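Local atomic coordinates of tegument protein VP22 (Human herpesvirus 1, PDB entry 4XAL), a protein that serves as a multifunctional tegument protein, supporting late viral mRNA accumulation and translation, modulating the RNase activity of the virion host shutoff protein UL41 and stabilising microtubules. Residues R24-S29 / F51-G56; S29-N34 / P41-F46; G56-M61 / V95-N100; Q69-D72 / P76-D79. All blocks are in the same frame, centred on the assembly; numbering follows the deposited sequence.

Contact 1 of 4, residues R24-S29 / F51-G56; sequences RKLHFS and FCAAVG
Leu26 and Phe28, with His27 between them, lie on an extended loop, and each sends its side chain to a different point on helix 41-74. No hydrogen bond joins the two segments, and the contacts between them are van der Waals. The CD1 methyl of Leu26 is the main probe: it rests on the helix backbone, 3.6 Å from Ala54 N, and also meets the methyl of Ala54 (CD1 to CB 3.8 Å). Ala53 CB is shared by both branches of the leucine, standing 4.1 Å from CD1 and slightly farther from CD2. Because Ala53 and Ala54 carry no more than a methyl, CD1 can come close to the backbone; Val50 and Arg57 of the same helix also touch the leucine. In the VP22 core domain, residues 24-29 run as an extended arm beside the long helix, and helix 101-107 packs against both; Leu102 touches Phe28 and Ala54. The aromatic contact is thinner. With CG anti to the carbonyl carbon (chi1 -64°), Phe28 brings one corner of its ring, CE1, to 3.9 Å from Phe51 N and 4.2 Å from Phe51 CB, while the Phe51 side chain packs on Leu101. Polar fastening comes from outside: Asn106 OD1 accepts a hydrogen bond from Leu26 N.

Contact 2 of 4, residues S29-N34 / P41-F46; sequences STAPPN and PRVAGF
Val43 presents both of its methyl groups to the loop: Ser29 meets both, Pro32 takes CG1 and Ala31 takes CG2. CG1 touches Ser29 CB and the ring of Pro32, whose CG lies 3.9 Å from CG1; the proline and valine side chains reach toward each other. CG2 faces Ala31, with Ala31 CB 3.9 Å away, and also comes close to the hydroxyl of Ser29. The second anchor of the first shell is Phe46, one turn further along the helix. Its CG is anti to the backbone N (chi1 177°), which carries the ring to Ser29: CE2 stands 3.8 Å from Ser29 N, a nitrogen placed at the ring edge near its plane, and CD2 is 3.9 Å from Ser29 CB.

Behind this fit lies an ST turn. Ser29 OG accepts a hydrogen bond of 3.0 Å from Ala31 N, nearly straight at 160°, a bond that closes the turn in which serine and alanine both point to the valine. One layer further out, Asn47 OD1 takes the N-H of Ser29, the same nitrogen that borders the Phe46 ring. Thr40 OG1 is bonded to Val43 N at the start of helix 41-74, and Trp39 packs on Pro32 from the connecting loop.

The bonds of this region therefore lie within the loop, within the helix start or to Asn47, whereas the meeting of the two segments is purely van der Waals: polar bonds probably help to set the turn, and valine and phenylalanine supply the surface it settles on.

Contact 3 of 4, residues G56-M61 / V95-N100; sequences GRLAAM and VCEGKN
Val95 and Leu58 set their side chains at about a right angle, so that the valine's forked end rests against the root of the leucine as it leaves helix 41-74. The valine CG1 methyl, anti to its own backbone nitrogen (chi1 -179°), lies 4.0 Å from Leu58 CB and almost as near to CD1. The other branch, CG2, turns to the next residue of the helix: it approaches Ala59 N at 3.7 Å and the alanine methyl (CG2 to CB 3.9 Å). One small, forked side chain thus straddles two consecutive helix residues, with the alanine allowing it down to the backbone.

Glu97 meets the same leucine at its far end and at a slant. Its aliphatic part does the touching, CG lying 4.0 Å from Leu58 CD1, and a bend about CB-CG (chi2 -64°) turns the chain before the carboxylate. That carboxylate is used differently, since OE2 is hydrogen-bonded to a polar side chain of the bound peptide. Leu101, Ala105 and Leu108 also pack on Leu58, so the segment leading from strand 91-94 to helix 101-107 is joined to a larger apolar layer on the long helix.

No hydrogen bond crosses between the two segments; the glutamate contributes its hydrocarbon portion to this packing, while its carboxylate, through OE2, bonds to the bound peptide.

Contact 4 of 4, residues Q69-D72 / P76-D79; sequences QLWD and PRTD
Pro76 points the CG of its ring at one face of the Trp71 indole, the pyrrolidine itself standing tilted to it, and this is where the contact is tight. CG of the proline sits 3.5 Å from the centroid of the six-membered ring and only 6° off the ring normal, a CH-pi contact over one face, nearly central on the six-membered ring and so toward the rim of the indole as a whole. The nearest ring carbon is CZ2, 3.6 Å from Pro76 CG. The neighbouring CD packs against the helix backbone, 3.5 Å from Trp71 O. The tryptophan has its CG anti to the backbone nitrogen (chi1 180°), which brings the end of the side chain over to Pro76.

The arrangement closes a tight connection between two helices. Helix 41-74 ends a few residues after Trp71, and helix 79-88 begins after Thr78, its N-cap residue, whose OG1 is bonded to Asp81 N. Trp71 also touches Leu82 and Leu85, residues of a motif assigned by similarity as a nuclear export signal.

The hydrated side is looser. There Trp71 NE1 donates to a water lying in the plane of the indole at its edge, 2.9 Å away, and Arg77 NH1 gives the same water a weak bond. Direct contact is slight: Arg77 NH1 and Trp71 NE1 remain 4.3 Å apart. The guanidinium is steadied from its own segment, for NH1 donates to Pro76 O at 2.6 Å with that oxygen close to the guanidinium plane, although the donor stands well off the carbonyl plane, tilted by 34°.

How the contacts relate
All four contacts hold helix 41-74, which works as the spine of the core domain. Contacts 1, 3 and 4 are partly buried. Contacts 1 and 3 lie nearer the chain's centre and share Gly56; both set branched side chains on alanines of the helix, with helix 101-107 packing against each. Contact 2, at the surface, continues the arm of contact 1 through Ser29. Contact 4 stands at the opposite end, its centre about 46 Å from that of contact 2, and alone pairs an aromatic face with a proline. Chemistry thus shifts from direct apolar packing in contacts 1 and 3 to a turn-shaped loop in contact 2 and a CH-pi contact with a water in contact 4.

Contact 1 of 4, residues R24-S29 / F51-G56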
loop_
_atom_site.group_PDB
_atom_site.type_symbol
_atom_site.label_atom_id
_atom_site.label_comp_id
_atom_site.label_asym_id
_atom_site.label_seq_id
_atom_site.Cartn_x
_atom_site.Cartn_y
_atom_site.Cartn_z
ATOM N N ARG A 24 -2.455 -8.194 9.956
ATOM C CA ARG A 24 -3.884 -8.243 10.239
ATOM C C ARG A 24 -4.735 -8.121 8.983
ATOM O O ARG A 24 -4.535 -7.228 8.161
ATOM C CB ARG A 24 -4.258 -7.147 11.230
ATOM C CG ARG A 24 -5.663 -7.260 11.796
ATOM C CD ARG A 24 -6.050 -5.968 12.488
ATOM N NE ARG A 24 -7.487 -5.871 12.733
ATOM C CZ ARG A 24 -8.076 -6.174 13.885
ATOM N NH1 ARG A 24 -7.350 -6.594 14.916
ATOM N NH2 ARG A 24 -9.394 -6.050 14.005
ATOM N N LYS A 25 -5.690 -9.035 8.840
ATOM C CA LYS A 25 -6.667 -8.941 7.773
ATOM C C LYS A 25 -7.520 -7.704 8.014
ATOM O O LYS A 25 -8.040 -7.515 9.113
ATOM C CB LYS A 25 -7.533 -10.202 7.718
ATOM C CG LYS A 25 -6.721 -11.470 7.433
ATOM C CD LYS A 25 -6.121 -11.413 6.035
ATOM C CE LYS A 25 -5.074 -12.518 5.823
ATOM N NZ LYS A 25 -4.319 -12.304 4.553
ATOM N N LEU A 26 -7.644 -6.862 6.993
ATOM C CA LEU A 26 -8.400 -5.620 7.119
ATOM C C LEU A 26 -9.853 -5.800 6.736
ATOM O O LEU A 26 -10.162 -6.294 5.653
ATOM C CB LEU A 26 -7.772 -4.523 6.250
ATOM C CG LEU A 26 -6.329 -4.223 6.627
ATOM C CD1 LEU A 26 -5.701 -3.283 5.612
ATOM C CD2 LEU A 26 -6.272 -3.622 8.020
ATOM N N HIS A 27 -10.744 -5.374 7.625
ATOM C CA HIS A 27 -12.176 -5.364 7.348
ATOM C C HIS A 27 -12.842 -4.165 8.002
ATOM O O HIS A 27 -12.475 -3.783 9.108
ATOM C CB HIS A 27 -12.836 -6.645 7.866
ATOM C CG HIS A 27 -12.306 -7.883 7.226
ATOM N ND1 HIS A 27 -12.605 -8.231 5.929
ATOM C CD2 HIS A 27 -11.475 -8.842 7.697
ATOM C CE1 HIS A 27 -11.986 -9.361 5.628
ATOM N NE2 HIS A 27 -11.297 -9.753 6.687
ATOM N N PHE A 28 -13.814 -3.571 7.316
ATOM C CA PHE A 28 -14.596 -2.509 7.926
ATOM C C PHE A 28 -15.540 -3.106 8.971
ATOM O O PHE A 28 -15.819 -4.301 8.960
ATOM C CB PHE A 28 -15.364 -1.728 6.870
ATOM C CG PHE A 28 -14.467 -0.994 5.906
ATOM C CD1 PHE A 28 -13.548 -0.066 6.381
ATOM C CD2 PHE A 28 -14.532 -1.244 4.552
ATOM C CE1 PHE A 28 -12.705 0.614 5.507
ATOM C CE2 PHE A 28 -13.704 -0.570 3.671
ATOM C CZ PHE A 28 -12.787 0.352 4.150
ATOM N N SER A 29 -16.001 -2.265 9.881
ATOM C CA SER A 29 -16.781 -2.735 11.020
ATOM C C SER A 29 -18.082 -3.370 10.579
ATOM O O SER A 29 -18.709 -2.924 9.617
ATOM C CB SER A 29 -17.065 -1.590 11.986
ATOM O OG SER A 29 -17.954 -2.019 13.000
ATOM N N PHE A 51 -9.184 1.915 6.407
ATOM C CA PHE A 51 -9.069 2.537 5.083
ATOM C C PHE A 51 -7.633 2.975 4.821
ATOM O O PHE A 51 -7.032 2.638 3.792
ATOM C CB PHE A 51 -10.018 3.746 4.991
ATOM C CG PHE A 51 -9.960 4.492 3.680
ATOM C CD1 PHE A 51 -10.596 3.999 2.557
ATOM C CD2 PHE A 51 -9.319 5.734 3.597
ATOM C CE1 PHE A 51 -10.562 4.714 1.353
ATOM C CE2 PHE A 51 -9.293 6.440 2.406
ATOM C CZ PHE A 51 -9.900 5.935 1.291
ATOM N N CYS A 52 -7.085 3.735 5.757
ATOM C CA CYS A 52 -5.740 4.281 5.584
ATOM C C CYS A 52 -4.709 3.166 5.561
ATOM O O CYS A 52 -3.743 3.215 4.787
ATOM C CB CYS A 52 -5.430 5.293 6.681
ATOM S SG CYS A 52 -6.519 6.765 6.603
ATOM N N ALA A 53 -4.921 2.144 6.386
ATOM C CA ALA A 53 -3.982 1.018 6.437
ATOM C C ALA A 53 -3.927 0.275 5.115
ATOM O O ALA A 53 -2.845 -0.082 4.639
ATOM C CB ALA A 53 -4.359 0.060 7.565
ATOM N N ALA A 54 -5.088 0.049 4.509
ATOM C CA ALA A 54 -5.164 -0.657 3.235
ATOM C C ALA A 54 -4.468 0.114 2.123
ATOM O O ALA A 54 -3.737 -0.459 1.308
ATOM C CB ALA A 54 -6.629 -0.914 2.855
ATOM N N VAL A 55 -4.728 1.416 2.074
ATOM C CA VAL A 55 -4.099 2.264 1.080
ATOM C C VAL A 55 -2.581 2.221 1.267
ATOM O O VAL A 55 -1.840 2.051 0.300
ATOM C CB VAL A 55 -4.634 3.714 1.181
ATOM C CG1 VAL A 55 -3.760 4.663 0.389
ATOM C CG2 VAL A 55 -6.077 3.762 0.679
ATOM N N GLY A 56 -2.131 2.344 2.509
ATOM C CA GLY A 56 -0.704 2.313 2.806
ATOM C C GLY A 56 -0.033 1.008 2.407
ATOM O O GLY A 56 1.076 1.010 1.856
#

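Contact 2 of 4, residues S29-N34 / P41-F46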
loop_
_atom_site.group_PDB
_atom_site.type_symbol
_atom_site.label_atom_id
_atom_site.label_comp_id
_atom_site.label_asym_id
_atom_site.label_seq_id
_atom_site.Cartn_x
_atom_site.Cartn_y
_atom_site.Cartn_z
ATOM N N SER A 29 -16.001 -2.265 9.881
ATOM C CA SER A 29 -16.781 -2.735 11.020
ATOM C C SER A 29 -18.082 -3.370 10.579
ATOM O O SER A 29 -18.709 -2.924 9.617
ATOM C CB SER A 29 -17.065 -1.590 11.986
ATOM O OG SER A 29 -17.954 -2.019 13.000
ATOM N N THR A 30 -18.482 -4.432 11.280
ATOM C CA THR A 30 -19.745 -5.089 10.984
ATOM C C THR A 30 -20.828 -4.584 11.933
ATOM O O THR A 30 -21.971 -5.033 11.888
ATOM C CB THR A 30 -19.632 -6.626 11.099
ATOM O OG1 THR A 30 -19.071 -6.968 12.369
ATOM C CG2 THR A 30 -18.730 -7.173 10.001
ATOM N N ALA A 31 -20.460 -3.642 12.790
ATOM C CA ALA A 31 -21.369 -3.125 13.799
ATOM C C ALA A 31 -22.587 -2.376 13.228
ATOM O O ALA A 31 -23.707 -2.606 13.697
ATOM C CB ALA A 31 -20.609 -2.239 14.771
ATOM N N PRO A 32 -22.393 -1.481 12.230
ATOM C CA PRO A 32 -23.591 -0.819 11.679
ATOM C C PRO A 32 -24.658 -1.799 11.163
ATOM O O PRO A 32 -24.347 -2.682 10.366
ATOM C CB PRO A 32 -23.032 0.016 10.519
ATOM C CG PRO A 32 -21.617 0.317 10.916
ATOM C CD PRO A 32 -21.144 -0.918 11.666
ATOM N N PRO A 33 -25.914 -1.635 11.607
ATOM C CA PRO A 33 -26.974 -2.608 11.296
ATOM C C PRO A 33 -27.408 -2.651 9.833
ATOM O O PRO A 33 -27.843 -3.698 9.366
ATOM C CB PRO A 33 -28.136 -2.148 12.188
ATOM C CG PRO A 33 -27.860 -0.713 12.465
ATOM C CD PRO A 33 -26.366 -0.623 12.574
ATOM N N ASN A 34 -27.314 -1.536 9.118
ATOM C CA ASN A 34 -27.657 -1.515 7.705
ATOM C C ASN A 34 -26.829 -0.443 6.987
ATOM O O ASN A 34 -26.205 0.380 7.647
ATOM C CB ASN A 34 -29.153 -1.268 7.522
ATOM C CG ASN A 34 -29.622 -0.045 8.240
ATOM O OD1 ASN A 34 -29.445 1.080 7.756
ATOM N ND2 ASN A 34 -30.235 -0.245 9.405
ATOM N N PRO A 41 -19.028 7.144 16.801
ATOM C CA PRO A 41 -17.657 7.653 16.721
ATOM C C PRO A 41 -16.616 6.536 16.747
ATOM O O PRO A 41 -15.613 6.633 16.050
ATOM C CB PRO A 41 -17.546 8.539 17.964
ATOM C CG PRO A 41 -18.924 9.038 18.162
ATOM C CD PRO A 41 -19.834 7.908 17.772
ATOM N N ARG A 42 -16.862 5.494 17.532
ATOM C CA ARG A 42 -15.941 4.366 17.620
ATOM C C ARG A 42 -15.781 3.692 16.257
ATOM O O ARG A 42 -14.663 3.448 15.805
ATOM C CB ARG A 42 -16.435 3.355 18.656
ATOM C CG ARG A 42 -15.352 2.498 19.293
ATOM C CD ARG A 42 -15.922 1.182 19.826
ATOM N NE ARG A 42 -17.382 1.216 19.891
ATOM C CZ ARG A 42 -18.189 0.599 19.031
ATOM N NH1 ARG A 42 -17.681 -0.138 18.047
ATOM N NH2 ARG A 42 -19.507 0.704 19.164
ATOM N N VAL A 43 -16.908 3.411 15.610
ATOM C CA VAL A 43 -16.913 2.764 14.309
ATOM C C VAL A 43 -16.255 3.637 13.247
ATOM O O VAL A 43 -15.469 3.143 12.439
ATOM C CB VAL A 43 -18.337 2.414 13.876
ATOM C CG1 VAL A 43 -18.380 2.023 12.397
ATOM C CG2 VAL A 43 -18.872 1.297 14.744
ATOM N N ALA A 44 -16.566 4.933 13.251
ATOM C CA ALA A 44 -15.946 5.864 12.301
ATOM C C ALA A 44 -14.422 5.869 12.429
ATOM O O ALA A 44 -13.696 5.819 11.428
ATOM C CB ALA A 44 -16.494 7.272 12.505
ATOM N N GLY A 45 -13.939 5.932 13.663
ATOM C CA GLY A 45 -12.505 5.910 13.910
ATOM C C GLY A 45 -11.886 4.608 13.441
ATOM O O GLY A 45 -10.822 4.604 12.810
ATOM N N PHE A 46 -12.554 3.500 13.754
ATOM C CA PHE A 46 -12.082 2.175 13.356
ATOM C C PHE A 46 -11.976 2.066 11.836
ATOM O O PHE A 46 -10.949 1.630 11.293
ATOM C CB PHE A 46 -13.007 1.077 13.896
ATOM C CG PHE A 46 -12.618 -0.311 13.453
ATOM C CD1 PHE A 46 -11.633 -1.014 14.126
ATOM C CD2 PHE A 46 -13.229 -0.904 12.360
ATOM C CE1 PHE A 46 -11.262 -2.289 13.716
ATOM C CE2 PHE A 46 -12.868 -2.174 11.943
ATOM C CZ PHE A 46 -11.878 -2.866 12.623
#

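Contact 3 of 4, residues G56-M61 / V95-N100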
loop_
_atom_site.group_PDB
_atom_site.type_symbol
_atom_site.label_atom_id
_atom_site.label_comp_id
_atom_site.label_asym_id
_atom_site.label_seq_id
_atom_site.Cartn_x
_atom_site.Cartn_y
_atom_site.Cartn_z
ATOM N N GLY A 56 -2.131 2.344 2.509
ATOM C CA GLY A 56 -0.704 2.313 2.806
ATOM C C GLY A 56 -0.033 1.008 2.407
ATOM O O GLY A 56 1.076 1.010 1.856
ATOM N N ARG A 57 -0.690 -0.114 2.691
ATOM C CA ARG A 57 -0.143 -1.427 2.336
ATOM C C ARG A 57 0.015 -1.616 0.847
ATOM O O ARG A 57 1.029 -2.143 0.381
ATOM C CB ARG A 57 -1.039 -2.554 2.854
ATOM C CG ARG A 57 -0.986 -2.775 4.313
ATOM C CD ARG A 57 -1.609 -4.154 4.578
ATOM N NE ARG A 57 -1.940 -4.350 5.967
ATOM C CZ ARG A 57 -2.739 -5.321 6.389
ATOM N NH1 ARG A 57 -3.264 -6.164 5.508
ATOM N NH2 ARG A 57 -3.008 -5.436 7.674
ATOM N N LEU A 58 -1.015 -1.238 0.094
ATOM C CA LEU A 58 -0.953 -1.357 -1.354
ATOM C C LEU A 58 0.118 -0.449 -1.934
ATOM O O LEU A 58 0.842 -0.838 -2.855
ATOM C CB LEU A 58 -2.311 -1.035 -1.975
ATOM C CG LEU A 58 -3.300 -2.170 -1.701
ATOM C CD1 LEU A 58 -4.749 -1.681 -1.786
ATOM C CD2 LEU A 58 -3.052 -3.291 -2.700
ATOM N N ALA A 59 0.208 0.769 -1.418
ATOM C CA ALA A 59 1.237 1.688 -1.891
ATOM C C ALA A 59 2.620 1.112 -1.624
ATOM O O ALA A 59 3.482 1.131 -2.506
ATOM C CB ALA A 59 1.098 3.026 -1.232
ATOM N N ALA A 60 2.837 0.609 -0.411
ATOM C CA ALA A 60 4.133 -0.010 -0.072
ATOM C C ALA A 60 4.447 -1.157 -1.032
ATOM O O ALA A 60 5.562 -1.263 -1.542
ATOM C CB ALA A 60 4.138 -0.510 1.374
ATOM N N MET A 61 3.468 -2.019 -1.289
ATOM C CA MET A 61 3.723 -3.178 -2.138
ATOM C C MET A 61 4.096 -2.751 -3.557
ATOM O O MET A 61 5.069 -3.257 -4.126
ATOM C CB MET A 61 2.509 -4.120 -2.155
ATOM C CG MET A 61 2.733 -5.398 -2.944
ATOM S SD MET A 61 2.317 -5.236 -4.696
ATOM C CE MET A 61 0.524 -5.142 -4.641
ATOM N N VAL A 95 -2.583 3.990 -6.122
ATOM C CA VAL A 95 -3.477 3.011 -5.520
ATOM C C VAL A 95 -4.862 3.309 -6.070
ATOM O O VAL A 95 -5.378 4.397 -5.866
ATOM C CB VAL A 95 -3.489 3.092 -3.983
ATOM C CG1 VAL A 95 -4.429 2.037 -3.406
ATOM C CG2 VAL A 95 -2.080 2.889 -3.425
ATOM N N CYS A 96 -5.430 2.360 -6.791
ATOM C CA CYS A 96 -6.752 2.542 -7.371
ATOM C C CYS A 96 -7.383 1.179 -7.507
ATOM O O CYS A 96 -7.173 0.488 -8.505
ATOM C CB CYS A 96 -6.666 3.247 -8.721
ATOM S SG CYS A 96 -8.278 3.641 -9.452
ATOM N N GLU A 97 -8.126 0.772 -6.481
ATOM C CA GLU A 97 -8.689 -0.575 -6.440
ATOM C C GLU A 97 -10.211 -0.579 -6.324
ATOM O O GLU A 97 -10.828 -1.641 -6.339
ATOM C CB GLU A 97 -8.101 -1.366 -5.266
ATOM C CG GLU A 97 -6.594 -1.618 -5.360
ATOM C CD GLU A 97 -6.203 -2.484 -6.547
ATOM O OE1 GLU A 97 -7.057 -3.214 -7.099
ATOM O OE2 GLU A 97 -5.021 -2.448 -6.930
ATOM N N GLY A 98 -10.812 0.599 -6.197
ATOM C CA GLY A 98 -12.260 0.678 -6.080
ATOM C C GLY A 98 -12.785 -0.155 -4.922
ATOM O O GLY A 98 -12.173 -0.208 -3.854
ATOM N N LYS A 99 -13.906 -0.837 -5.148
ATOM C CA LYS A 99 -14.559 -1.613 -4.096
ATOM C C LYS A 99 -13.696 -2.764 -3.587
ATOM O O LYS A 99 -13.944 -3.300 -2.510
ATOM C CB LYS A 99 -15.902 -2.163 -4.597
ATOM C CG LYS A 99 -15.770 -3.268 -5.647
ATOM C CD LYS A 99 -17.136 -3.826 -6.046
ATOM C CE LYS A 99 -17.034 -4.741 -7.253
ATOM N NZ LYS A 99 -16.100 -5.876 -7.012
ATOM N N ASN A 100 -12.681 -3.141 -4.358
ATOM C CA ASN A 100 -11.826 -4.265 -3.990
ATOM C C ASN A 100 -10.643 -3.891 -3.105
ATOM O O ASN A 100 -9.774 -4.727 -2.864
ATOM C CB ASN A 100 -11.298 -4.948 -5.251
ATOM C CG ASN A 100 -12.402 -5.571 -6.074
ATOM O OD1 ASN A 100 -13.268 -6.267 -5.542
ATOM N ND2 ASN A 100 -12.383 -5.318 -7.379
#

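Contact 4 of 4, residues Q69-D72 / P76-D79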
loop_
_atom_site.group_PDB
_atom_site.type_symbol
_atom_site.label_atom_id
_atom_site.label_comp_id
_atom_site.label_asym_id
_atom_site.label_seq_id
_atom_site.Cartn_x
_atom_site.Cartn_y
_atom_site.Cartn_z
ATOM N N GLN A 69 12.475 -3.608 -9.435
ATOM C CA GLN A 69 12.710 -3.485 -10.872
ATOM C C GLN A 69 13.891 -2.572 -11.154
ATOM O O GLN A 69 14.807 -2.927 -11.912
ATOM C CB GLN A 69 11.454 -2.956 -11.572
ATOM C CG GLN A 69 11.630 -2.721 -13.064
ATOM C CD GLN A 69 10.302 -2.562 -13.791
ATOM O OE1 GLN A 69 9.694 -3.546 -14.215
ATOM N NE2 GLN A 69 9.847 -1.321 -13.936
ATOM N N LEU A 70 13.867 -1.398 -10.530
ATOM C CA LEU A 70 14.938 -0.426 -10.678
ATOM C C LEU A 70 16.278 -0.987 -10.195
ATOM O O LEU A 70 17.313 -0.803 -10.848
ATOM C CB LEU A 70 14.592 0.855 -9.915
ATOM C CG LEU A 70 15.689 1.906 -9.826
ATOM C CD1 LEU A 70 16.007 2.442 -11.209
ATOM C CD2 LEU A 70 15.241 3.025 -8.901
ATOM N N TRP A 71 16.263 -1.661 -9.050
ATOM C CA TRP A 71 17.479 -2.277 -8.524
ATOM C C TRP A 71 18.038 -3.330 -9.486
ATOM O O TRP A 71 19.233 -3.344 -9.785
ATOM C CB TRP A 71 17.204 -2.913 -7.163
ATOM C CG TRP A 71 18.393 -3.576 -6.552
ATOM C CD1 TRP A 71 18.892 -4.809 -6.849
ATOM C CD2 TRP A 71 19.223 -3.042 -5.513
ATOM N NE1 TRP A 71 19.994 -5.076 -6.057
ATOM C CE2 TRP A 71 20.216 -4.001 -5.237
ATOM C CE3 TRP A 71 19.224 -1.838 -4.799
ATOM C CZ2 TRP A 71 21.194 -3.804 -4.262
ATOM C CZ3 TRP A 71 20.200 -1.643 -3.837
ATOM C CH2 TRP A 71 21.175 -2.619 -3.585
ATOM N N ASP A 72 17.166 -4.213 -9.953
ATOM C CA ASP A 72 17.564 -5.299 -10.841
ATOM C C ASP A 72 18.157 -4.803 -12.158
ATOM O O ASP A 72 19.083 -5.414 -12.689
ATOM C CB ASP A 72 16.371 -6.210 -11.125
ATOM C CG ASP A 72 16.040 -7.114 -9.957
ATOM O OD1 ASP A 72 16.822 -7.150 -8.980
ATOM O OD2 ASP A 72 15.011 -7.806 -10.025
ATOM N N PRO A 76 23.472 -2.613 -8.745
ATOM C CA PRO A 76 24.587 -1.979 -8.031
ATOM C C PRO A 76 25.435 -3.045 -7.350
ATOM O O PRO A 76 24.903 -4.051 -6.866
ATOM C CB PRO A 76 23.894 -1.061 -7.007
ATOM C CG PRO A 76 22.517 -1.651 -6.840
ATOM C CD PRO A 76 22.160 -2.312 -8.139
ATOM N N ARG A 77 26.744 -2.826 -7.320
ATOM C CA ARG A 77 27.666 -3.813 -6.763
ATOM C C ARG A 77 28.799 -3.158 -5.953
ATOM O O ARG A 77 29.734 -3.846 -5.520
ATOM C CB ARG A 77 28.244 -4.680 -7.886
ATOM C CG ARG A 77 27.285 -5.765 -8.385
ATOM C CD ARG A 77 26.749 -6.589 -7.204
ATOM N NE ARG A 77 25.847 -7.675 -7.599
ATOM C CZ ARG A 77 24.518 -7.579 -7.656
ATOM N NH1 ARG A 77 23.907 -6.435 -7.352
ATOM N NH2 ARG A 77 23.793 -8.630 -8.023
ATOM N N THR A 78 28.712 -1.844 -5.761
ATOM C CA THR A 78 29.615 -1.096 -4.869
ATOM C C THR A 78 28.846 -0.008 -4.142
ATOM O O THR A 78 27.753 0.371 -4.576
ATOM C CB THR A 78 30.780 -0.413 -5.615
ATOM O OG1 THR A 78 30.282 0.651 -6.438
ATOM C CG2 THR A 78 31.545 -1.408 -6.464
ATOM N N ASP A 79 29.423 0.523 -3.062
ATOM C CA ASP A 79 28.791 1.639 -2.351
ATOM C C ASP A 79 28.647 2.844 -3.261
ATOM O O ASP A 79 27.667 3.595 -3.178
ATOM C CB ASP A 79 29.591 2.024 -1.105
ATOM C CG ASP A 79 29.401 1.046 0.026
ATOM O OD1 ASP A 79 28.681 0.050 -0.172
ATOM O OD2 ASP A 79 29.996 1.263 1.107
HETATM O O HOH W 1 21.463 -7.547 -6.261
#